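Local coordinates for protein Abbfa_003403 (Acinetobacter baumannii, PDB 4ZXH) that probably activates an amino acid, joins it to a carrier-bound acyl donor and releases the product, working as a four-domain nonribosomal peptide synthetase, at residues 401-406 with 424-429; 807-812 with 862-867; 794-797 with 803-806. One frame throughout, in Å; residues are numbered along the deposited sequence.

Contact 1 of 3, residues 401-406 with 424-429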
loop_
_atom_site.group_PDB
_atom_site.type_symbol
_atom_site.label_atom_id
_atom_site.label_comp_id
_atom_site.label_asym_id
_atom_site.label_seq_id
_atom_site.Cartn_x
_atom_site.Cartn_y
_atom_site.Cartn_z
ATOM N N LEU A 401 3.391 -8.283 -14.140
ATOM C CA LEU A 401 2.483 -8.663 -13.068
ATOM C C LEU A 401 3.246 -9.090 -11.830
ATOM O O LEU A 401 4.461 -8.958 -11.781
ATOM C CB LEU A 401 1.563 -9.782 -13.532
ATOM C CG LEU A 401 0.651 -9.456 -14.716
ATOM C CD1 LEU A 401 -0.129 -10.713 -15.100
ATOM C CD2 LEU A 401 -0.288 -8.287 -14.374
ATOM N N ASP A 402 2.532 -9.583 -10.823
ATOM C CA ASP A 402 3.170 -10.081 -9.610
ATOM C C ASP A 402 3.856 -11.391 -9.927
ATOM O O ASP A 402 4.992 -11.640 -9.499
ATOM C CB ASP A 402 2.156 -10.278 -8.483
ATOM C CG ASP A 402 1.757 -8.980 -7.816
ATOM O OD1 ASP A 402 2.058 -7.903 -8.369
ATOM O OD2 ASP A 402 1.141 -9.035 -6.727
ATOM N N ILE A 403 3.141 -12.213 -10.691
ATOM C CA ILE A 403 3.597 -13.520 -11.153
ATOM C C ILE A 403 3.068 -13.741 -12.564
ATOM O O ILE A 403 1.913 -13.401 -12.852
ATOM C CB ILE A 403 3.079 -14.674 -10.259
ATOM C CG1 ILE A 403 3.539 -14.529 -8.824
ATOM C CG2 ILE A 403 3.605 -15.996 -10.725
ATOM C CD1 ILE A 403 2.873 -15.538 -7.907
ATOM N N THR A 404 3.889 -14.306 -13.442
ATOM C CA THR A 404 3.393 -14.779 -14.722
ATOM C C THR A 404 3.993 -16.142 -15.072
ATOM O O THR A 404 5.208 -16.305 -15.103
ATOM C CB THR A 404 3.708 -13.808 -15.884
ATOM O OG1 THR A 404 3.125 -12.525 -15.641
ATOM C CG2 THR A 404 3.156 -14.360 -17.183
ATOM N N LEU A 405 3.130 -17.108 -15.353
ATOM C CA LEU A 405 3.547 -18.402 -15.875
ATOM C C LEU A 405 3.521 -18.402 -17.410
ATOM O O LEU A 405 2.474 -18.172 -18.018
ATOM C CB LEU A 405 2.637 -19.505 -15.329
ATOM C CG LEU A 405 2.947 -20.929 -15.749
ATOM C CD1 LEU A 405 4.309 -21.285 -15.195
ATOM C CD2 LEU A 405 1.886 -21.859 -15.208
ATOM N N GLU A 406 4.665 -18.657 -18.037
ATOM C CA GLU A 406 4.730 -18.713 -19.498
ATOM C C GLU A 406 5.055 -20.124 -19.985
ATOM O O GLU A 406 6.096 -20.680 -19.643
ATOM C CB GLU A 406 5.768 -17.724 -20.026
ATOM C CG GLU A 406 5.551 -16.313 -19.546
ATOM C CD GLU A 406 6.468 -15.307 -20.220
ATOM O OE1 GLU A 406 7.440 -15.738 -20.891
ATOM O OE2 GLU A 406 6.218 -14.082 -20.066
ATOM N N ASP A 424 10.342 -7.336 -6.111
ATOM C CA ASP A 424 10.085 -6.511 -4.931
ATOM C C ASP A 424 9.128 -7.237 -3.984
ATOM O O ASP A 424 8.942 -6.837 -2.840
ATOM C CB ASP A 424 9.516 -5.140 -5.317
ATOM C CG ASP A 424 10.578 -4.192 -5.874
ATOM O OD1 ASP A 424 11.787 -4.497 -5.788
ATOM O OD2 ASP A 424 10.197 -3.117 -6.387
ATOM N N LEU A 425 8.539 -8.321 -4.467
ATOM C CA LEU A 425 7.608 -9.104 -3.677
ATOM C C LEU A 425 8.174 -10.474 -3.298
ATOM O O LEU A 425 7.964 -10.958 -2.180
ATOM C CB LEU A 425 6.303 -9.276 -4.443
ATOM C CG LEU A 425 5.755 -7.961 -4.988
ATOM C CD1 LEU A 425 4.384 -8.178 -5.601
ATOM C CD2 LEU A 425 5.708 -6.907 -3.900
ATOM N N PHE A 426 8.896 -11.093 -4.227
ATOM C CA PHE A 426 9.372 -12.455 -4.030
ATOM C C PHE A 426 10.887 -12.600 -4.128
ATOM O O PHE A 426 11.559 -11.895 -4.893
ATOM C CB PHE A 426 8.700 -13.372 -5.040
ATOM C CG PHE A 426 7.212 -13.401 -4.914
ATOM C CD1 PHE A 426 6.614 -13.961 -3.793
ATOM C CD2 PHE A 426 6.408 -12.855 -5.897
ATOM C CE1 PHE A 426 5.225 -13.986 -3.655
ATOM C CE2 PHE A 426 5.021 -12.879 -5.778
ATOM C CZ PHE A 426 4.431 -13.448 -4.657
ATOM N N SER A 427 11.421 -13.520 -3.336
ATOM C CA SER A 427 12.840 -13.842 -3.386
ATOM C C SER A 427 13.096 -14.881 -4.482
ATOM O O SER A 427 12.158 -15.514 -4.974
ATOM C CB SER A 427 13.310 -14.364 -2.030
ATOM O OG SER A 427 12.749 -15.647 -1.762
ATOM N N ALA A 428 14.358 -15.064 -4.860
ATOM C CA ALA A 428 14.692 -16.077 -5.860
ATOM C C ALA A 428 14.333 -17.443 -5.323
ATOM O O ALA A 428 13.859 -18.309 -6.056
ATOM C CB ALA A 428 16.167 -16.026 -6.221
ATOM N N GLN A 429 14.540 -17.612 -4.020
ATOM C CA GLN A 429 14.271 -18.879 -3.358
ATOM C C GLN A 429 12.785 -19.232 -3.415
ATOM O O GLN A 429 12.428 -20.392 -3.623
ATOM C CB GLN A 429 14.759 -18.824 -1.917
ATOM C CG GLN A 429 15.230 -20.157 -1.391
ATOM C CD GLN A 429 16.179 -20.014 -0.209
ATOM O OE1 GLN A 429 16.446 -18.901 0.262
ATOM N NE2 GLN A 429 16.713 -21.143 0.262
#
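The β-hairpin of strands 403-411 and 414-422 in the condensation domain runs into a loop and then helix 428-447, and D402 and I403 at the entry to the hairpin pack against L425 and F426 on its way out. The contact illustrates how the start of an inner strand and the approach to a helix can be joined by side-chain packing, with one backbone carbonyl at a ring edge. CD1 of L425 settles on the carboxylate of D402, 3.5 Å from CG of D402. It is almost equally far from OD1 and OD2, so the methyl meets the planar group as a whole and not a single oxygen. The acid is turned to allow this, with CG anti to its carbonyl carbon (chi1 -78°). OD2 of D402 also accepts a hydrogen bond from H213 and forms a salt bridge with R221, which would be expected to favour the ionised form.

The second half of the contact is aromatic. The F426 ring meets the carbonyl oxygen of D402 near its own plane, with CE2 of F426 3.9 Å from O of D402. CE2 lies 3.8 Å from CG1 of I403, and that side chain crosses the phenyl at about a right angle, its CD1 continuing toward CZ of F426. One face of the same ring carries CB of L425, 3.8 Å above the plane and offset toward the rim.

Just beyond, S427 is the N-cap of helix 428-447, its OG bonded to the backbone N of S430. M434 of that helix touches both I403 and F426, while L419 and Y421 of strand 414-422 and I356 of strand 356-360 fill in around them, making the cluster a buried junction of sheet and helix.

Contact 2 of 3, residues 807-812 with 862-867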
loop_
_atom_site.group_PDB
_atom_site.type_symbol
_atom_site.label_atom_id
_atom_site.label_comp_id
_atom_site.label_asym_id
_atom_site.label_seq_id
_atom_site.Cartn_x
_atom_site.Cartn_y
_atom_site.Cartn_z
ATOM N N GLY A 807 6.739 -21.792 2.317
ATOM C CA GLY A 807 6.130 -20.570 1.810
ATOM C C GLY A 807 4.675 -20.391 2.212
ATOM O O GLY A 807 4.054 -19.385 1.869
ATOM N N VAL A 808 4.142 -21.361 2.952
ATOM C CA VAL A 808 2.720 -21.423 3.273
ATOM C C VAL A 808 2.469 -21.115 4.764
ATOM O O VAL A 808 3.352 -21.310 5.606
ATOM C CB VAL A 808 2.164 -22.824 2.895
ATOM C CG1 VAL A 808 0.682 -22.981 3.240
ATOM C CG2 VAL A 808 2.403 -23.105 1.423
ATOM N N MET A 809 1.281 -20.623 5.103
ATOM C CA MET A 809 0.996 -20.329 6.505
ATOM C C MET A 809 0.142 -21.391 7.184
ATOM O O MET A 809 -0.680 -22.066 6.545
ATOM C CB MET A 809 0.339 -18.956 6.629
ATOM C CG MET A 809 1.218 -17.872 6.043
ATOM S SD MET A 809 1.184 -16.348 6.981
ATOM C CE MET A 809 1.458 -16.981 8.620
ATOM N N GLY A 810 0.361 -21.554 8.484
ATOM C CA GLY A 810 -0.320 -22.588 9.239
ATOM C C GLY A 810 -0.227 -22.352 10.726
ATOM O O GLY A 810 0.198 -21.285 11.152
ATOM N N GLU A 811 -0.632 -23.341 11.517
ATOM C CA GLU A 811 -0.580 -23.231 12.968
ATOM C C GLU A 811 0.746 -23.795 13.460
ATOM O O GLU A 811 1.159 -24.863 13.033
ATOM C CB GLU A 811 -1.775 -23.964 13.613
ATOM C CG GLU A 811 -1.986 -23.732 15.127
ATOM C CD GLU A 811 -3.354 -24.212 15.617
ATOM O OE1 GLU A 811 -4.036 -24.948 14.871
ATOM O OE2 GLU A 811 -3.761 -23.842 16.745
ATOM N N LEU A 812 1.435 -23.066 14.329
ATOM C CA LEU A 812 2.624 -23.614 14.956
ATOM C C LEU A 812 2.238 -24.628 16.036
ATOM O O LEU A 812 1.479 -24.297 16.946
ATOM C CB LEU A 812 3.478 -22.499 15.560
ATOM C CG LEU A 812 4.702 -22.937 16.375
ATOM C CD1 LEU A 812 5.704 -23.701 15.526
ATOM C CD2 LEU A 812 5.360 -21.726 17.027
ATOM N N THR A 862 8.369 -17.153 10.598
ATOM C CA THR A 862 7.974 -15.811 10.991
ATOM C C THR A 862 6.559 -15.858 11.544
ATOM O O THR A 862 5.764 -16.748 11.202
ATOM C CB THR A 862 8.084 -14.785 9.829
ATOM O OG1 THR A 862 7.190 -15.124 8.760
ATOM C CG2 THR A 862 9.498 -14.754 9.300
ATOM N N HIS A 863 6.272 -14.892 12.412
ATOM C CA HIS A 863 5.082 -14.892 13.244
ATOM C C HIS A 863 4.100 -13.860 12.722
ATOM O O HIS A 863 4.500 -12.780 12.293
ATOM C CB HIS A 863 5.477 -14.589 14.675
ATOM C CG HIS A 863 4.422 -14.907 15.676
ATOM N ND1 HIS A 863 3.332 -14.092 15.892
ATOM C CD2 HIS A 863 4.305 -15.936 16.549
ATOM C CE1 HIS A 863 2.587 -14.612 16.853
ATOM N NE2 HIS A 863 3.144 -15.738 17.256
ATOM N N HIS A 864 2.817 -14.200 12.734
ATOM C CA HIS A 864 1.788 -13.364 12.123
ATOM C C HIS A 864 0.543 -13.466 12.984
ATOM O O HIS A 864 -0.596 -13.305 12.513
ATOM C CB HIS A 864 1.519 -13.822 10.697
ATOM C CG HIS A 864 2.736 -13.799 9.818
ATOM N ND1 HIS A 864 3.022 -12.750 8.966
ATOM C CD2 HIS A 864 3.754 -14.684 9.680
ATOM C CE1 HIS A 864 4.152 -13.002 8.327
ATOM N NE2 HIS A 864 4.616 -14.168 8.743
ATOM N N GLY A 865 0.809 -13.641 14.275
ATOM C CA GLY A 865 0.111 -14.616 15.087
ATOM C C GLY A 865 -1.327 -14.490 15.451
ATOM O O GLY A 865 -1.944 -13.448 15.258
ATOM N N ARG A 866 -1.833 -15.609 15.953
ATOM C CA ARG A 866 -3.170 -15.743 16.513
ATOM C C ARG A 866 -4.209 -15.900 15.369
ATOM O O ARG A 866 -4.736 -14.931 14.840
ATOM C CB ARG A 866 -3.442 -14.559 17.443
ATOM C CG ARG A 866 -4.411 -14.751 18.614
ATOM C CD ARG A 866 -4.463 -16.082 19.310
ATOM N NE ARG A 866 -3.210 -16.512 19.911
ATOM C CZ ARG A 866 -3.049 -17.700 20.497
ATOM N NH1 ARG A 866 -4.070 -18.562 20.572
ATOM N NH2 ARG A 866 -1.864 -18.026 21.014
ATOM N N LEU A 867 -4.459 -17.159 14.999
ATOM C CA LEU A 867 -5.434 -17.553 13.992
ATOM C C LEU A 867 -6.821 -16.948 14.185
ATOM O O LEU A 867 -7.553 -16.736 13.219
ATOM C CB LEU A 867 -5.559 -19.071 13.996
ATOM C CG LEU A 867 -4.281 -19.872 13.736
ATOM C CD1 LEU A 867 -4.461 -21.272 14.237
ATOM C CD2 LEU A 867 -3.919 -19.911 12.266
#
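M809 lays its thioether over the imidazole of H864, a Met-aromatic contact between strand 809-816 and the turn that follows strand 861-863. The sulfur SD of M809 stands 4.2 Å from the centroid of the H864 ring and 17° off its normal, so it lies over a face, although shifted toward the rim. The terminal methyl makes the nearest approach, CE of M809 being 3.4 Å from CD2 of H864 and touching CG as well. A chain bent at both outer torsions (chi2 -142°, chi3 49°) folds sulfur and methyl onto the ring together.

What makes this imidazole a steady platform is that both of its nitrogens are engaged. NE2 of H864 is 2.7 Å from OG1 of T862 in a hydrogen bond in which either could donate, and ND1 pairs with OE2 of E879. R856 adds a second partner to the T862 hydroxyl, so a second-shell arginine helps to set the first-shell threonine.

A few residues on, CD1 of L867 rests against the stem and head of E811, 3.4 Å from CD of E811 and 3.6 Å from CG of E811. The two side chains cross at about a right angle, the glutamate running out extended. Its carboxylate is directed to R848, with which OE1 forms a salt bridge, while OE2 takes a weak hydrogen bond from the backbone of G850. The stretch G865-R866-L867 opens the GRxD sequence of the eighth core motif of adenylation domains, which leads toward the C-terminal subdomain.

Strand 846-855 lies between the two segments in the antiparallel sheet: K852 and C854 touch M809, V853 bonds to G810, and L855 faces G807 and V808 together in a G1 β-bulge.

Contact 3 of 3, residues 794-797 with 803-806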
loop_
_atom_site.group_PDB
_atom_site.type_symbol
_atom_site.label_atom_id
_atom_site.label_comp_id
_atom_site.label_asym_id
_atom_site.label_seq_id
_atom_site.Cartn_x
_atom_site.Cartn_y
_atom_site.Cartn_z
ATOM N N LEU A 794 9.586 -27.735 16.360
ATOM C CA LEU A 794 8.593 -26.830 15.823
ATOM C C LEU A 794 7.999 -27.426 14.557
ATOM O O LEU A 794 8.727 -27.934 13.711
ATOM C CB LEU A 794 9.215 -25.463 15.543
ATOM C CG LEU A 794 10.001 -24.880 16.717
ATOM C CD1 LEU A 794 10.452 -23.467 16.408
ATOM C CD2 LEU A 794 9.168 -24.913 17.967
ATOM N N TYR A 795 6.674 -27.379 14.453
ATOM C CA TYR A 795 5.952 -27.911 13.304
ATOM C C TYR A 795 4.934 -26.875 12.822
ATOM O O TYR A 795 4.298 -26.207 13.642
ATOM C CB TYR A 795 5.234 -29.224 13.654
ATOM C CG TYR A 795 6.096 -30.312 14.266
ATOM C CD1 TYR A 795 6.877 -31.156 13.473
ATOM C CD2 TYR A 795 6.099 -30.533 15.635
ATOM C CE1 TYR A 795 7.659 -32.173 14.043
ATOM C CE2 TYR A 795 6.869 -31.539 16.209
ATOM C CZ TYR A 795 7.650 -32.353 15.413
ATOM O OH TYR A 795 8.415 -33.342 16.007
ATOM N N VAL A 796 4.771 -26.734 11.506
ATOM C CA VAL A 796 3.752 -25.830 10.973
ATOM C C VAL A 796 2.671 -26.625 10.252
ATOM O O VAL A 796 2.927 -27.221 9.213
ATOM C CB VAL A 796 4.355 -24.776 10.019
ATOM C CG1 VAL A 796 3.292 -23.774 9.590
ATOM C CG2 VAL A 796 5.512 -24.047 10.694
ATOM N N LEU A 797 1.460 -26.623 10.807
ATOM C CA LEU A 797 0.382 -27.475 10.314
ATOM C C LEU A 797 -0.811 -26.720 9.732
ATOM O O LEU A 797 -1.058 -25.555 10.058
ATOM C CB LEU A 797 -0.101 -28.375 11.441
ATOM C CG LEU A 797 1.001 -29.181 12.130
ATOM C CD1 LEU A 797 0.397 -30.141 13.126
ATOM C CD2 LEU A 797 1.855 -29.934 11.117
ATOM N N LEU A 803 1.741 -31.385 7.534
ATOM C CA LEU A 803 2.886 -30.491 7.388
ATOM C C LEU A 803 2.792 -29.630 6.124
ATOM O O LEU A 803 2.788 -30.152 5.002
ATOM C CB LEU A 803 4.176 -31.302 7.364
ATOM C CG LEU A 803 4.518 -32.067 8.634
ATOM C CD1 LEU A 803 5.532 -33.142 8.323
ATOM C CD2 LEU A 803 5.049 -31.120 9.687
ATOM N N VAL A 804 2.740 -28.310 6.300
ATOM C CA VAL A 804 2.520 -27.406 5.168
ATOM C C VAL A 804 3.719 -27.368 4.213
ATOM O O VAL A 804 4.844 -27.681 4.604
ATOM C CB VAL A 804 2.207 -25.973 5.648
ATOM C CG1 VAL A 804 0.964 -25.973 6.507
ATOM C CG2 VAL A 804 3.389 -25.382 6.391
ATOM N N PRO A 805 3.478 -27.007 2.944
ATOM C CA PRO A 805 4.619 -26.820 2.041
ATOM C C PRO A 805 5.379 -25.562 2.433
ATOM O O PRO A 805 4.808 -24.718 3.118
ATOM C CB PRO A 805 3.970 -26.660 0.657
ATOM C CG PRO A 805 2.520 -27.012 0.838
ATOM C CD PRO A 805 2.189 -26.783 2.268
ATOM N N PRO A 806 6.646 -25.430 2.015
ATOM C CA PRO A 806 7.334 -24.167 2.318
ATOM C C PRO A 806 6.608 -22.967 1.699
ATOM O O PRO A 806 5.912 -23.131 0.691
ATOM C CB PRO A 806 8.717 -24.361 1.702
ATOM C CG PRO A 806 8.890 -25.862 1.602
ATOM C CD PRO A 806 7.522 -26.400 1.333
#
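L803 and V804, which bury the most surface here, show how a returning loop can be fastened to a strand by one backbone bond and a few methyl groups. The amide N of V804 donates to O of V796 over 3.1 Å, with an N-H...O angle of 175°. L797 and L803 form a single β-bridge beside it.

Both methyls of V804 lie against the same side of the acceptor: CG2 of V804 comes to 3.4 Å from O of V796 and to 3.6 Å from CG1 of V796. CG2 reaches there because it sits between the backbone N and the carbonyl carbon. L803 uses one branch, its CD2 lying 3.7 Å from CD2 of L797 and more loosely against the Y795 ring. O of V796 has a second donor in NE2 of Q467.

The loop thus folds back along the end of strand 792-797 in the antiparallel sheet, with V853 and L855 of strand 846-855 and L861 of strand 861-863 completing the valine cluster, while P806 bonds through its O to N433 of condensation-domain helix 428-447.

Along the chain the order is contact 1, contact 3, contact 2. Contacts 2 and 3 belong to one antiparallel sheet of the adenylation domain, their centres about 9 Å apart; strands 792-797 and 809-816 are neighbours there, and E811 N probably bonds to L797 O. The side chain of V796 also packs on G810. Contact 1 lies in the condensation domain, its centre about 22 Å from either of the others and its nearest atoms about 8 Å away. Helix 428-447, which begins in contact 1, bridges that gap through N433. The three contacts therefore flank the boundary between the two domains, where helix 428-447 meets the loop between strands 792-797 and 809-816.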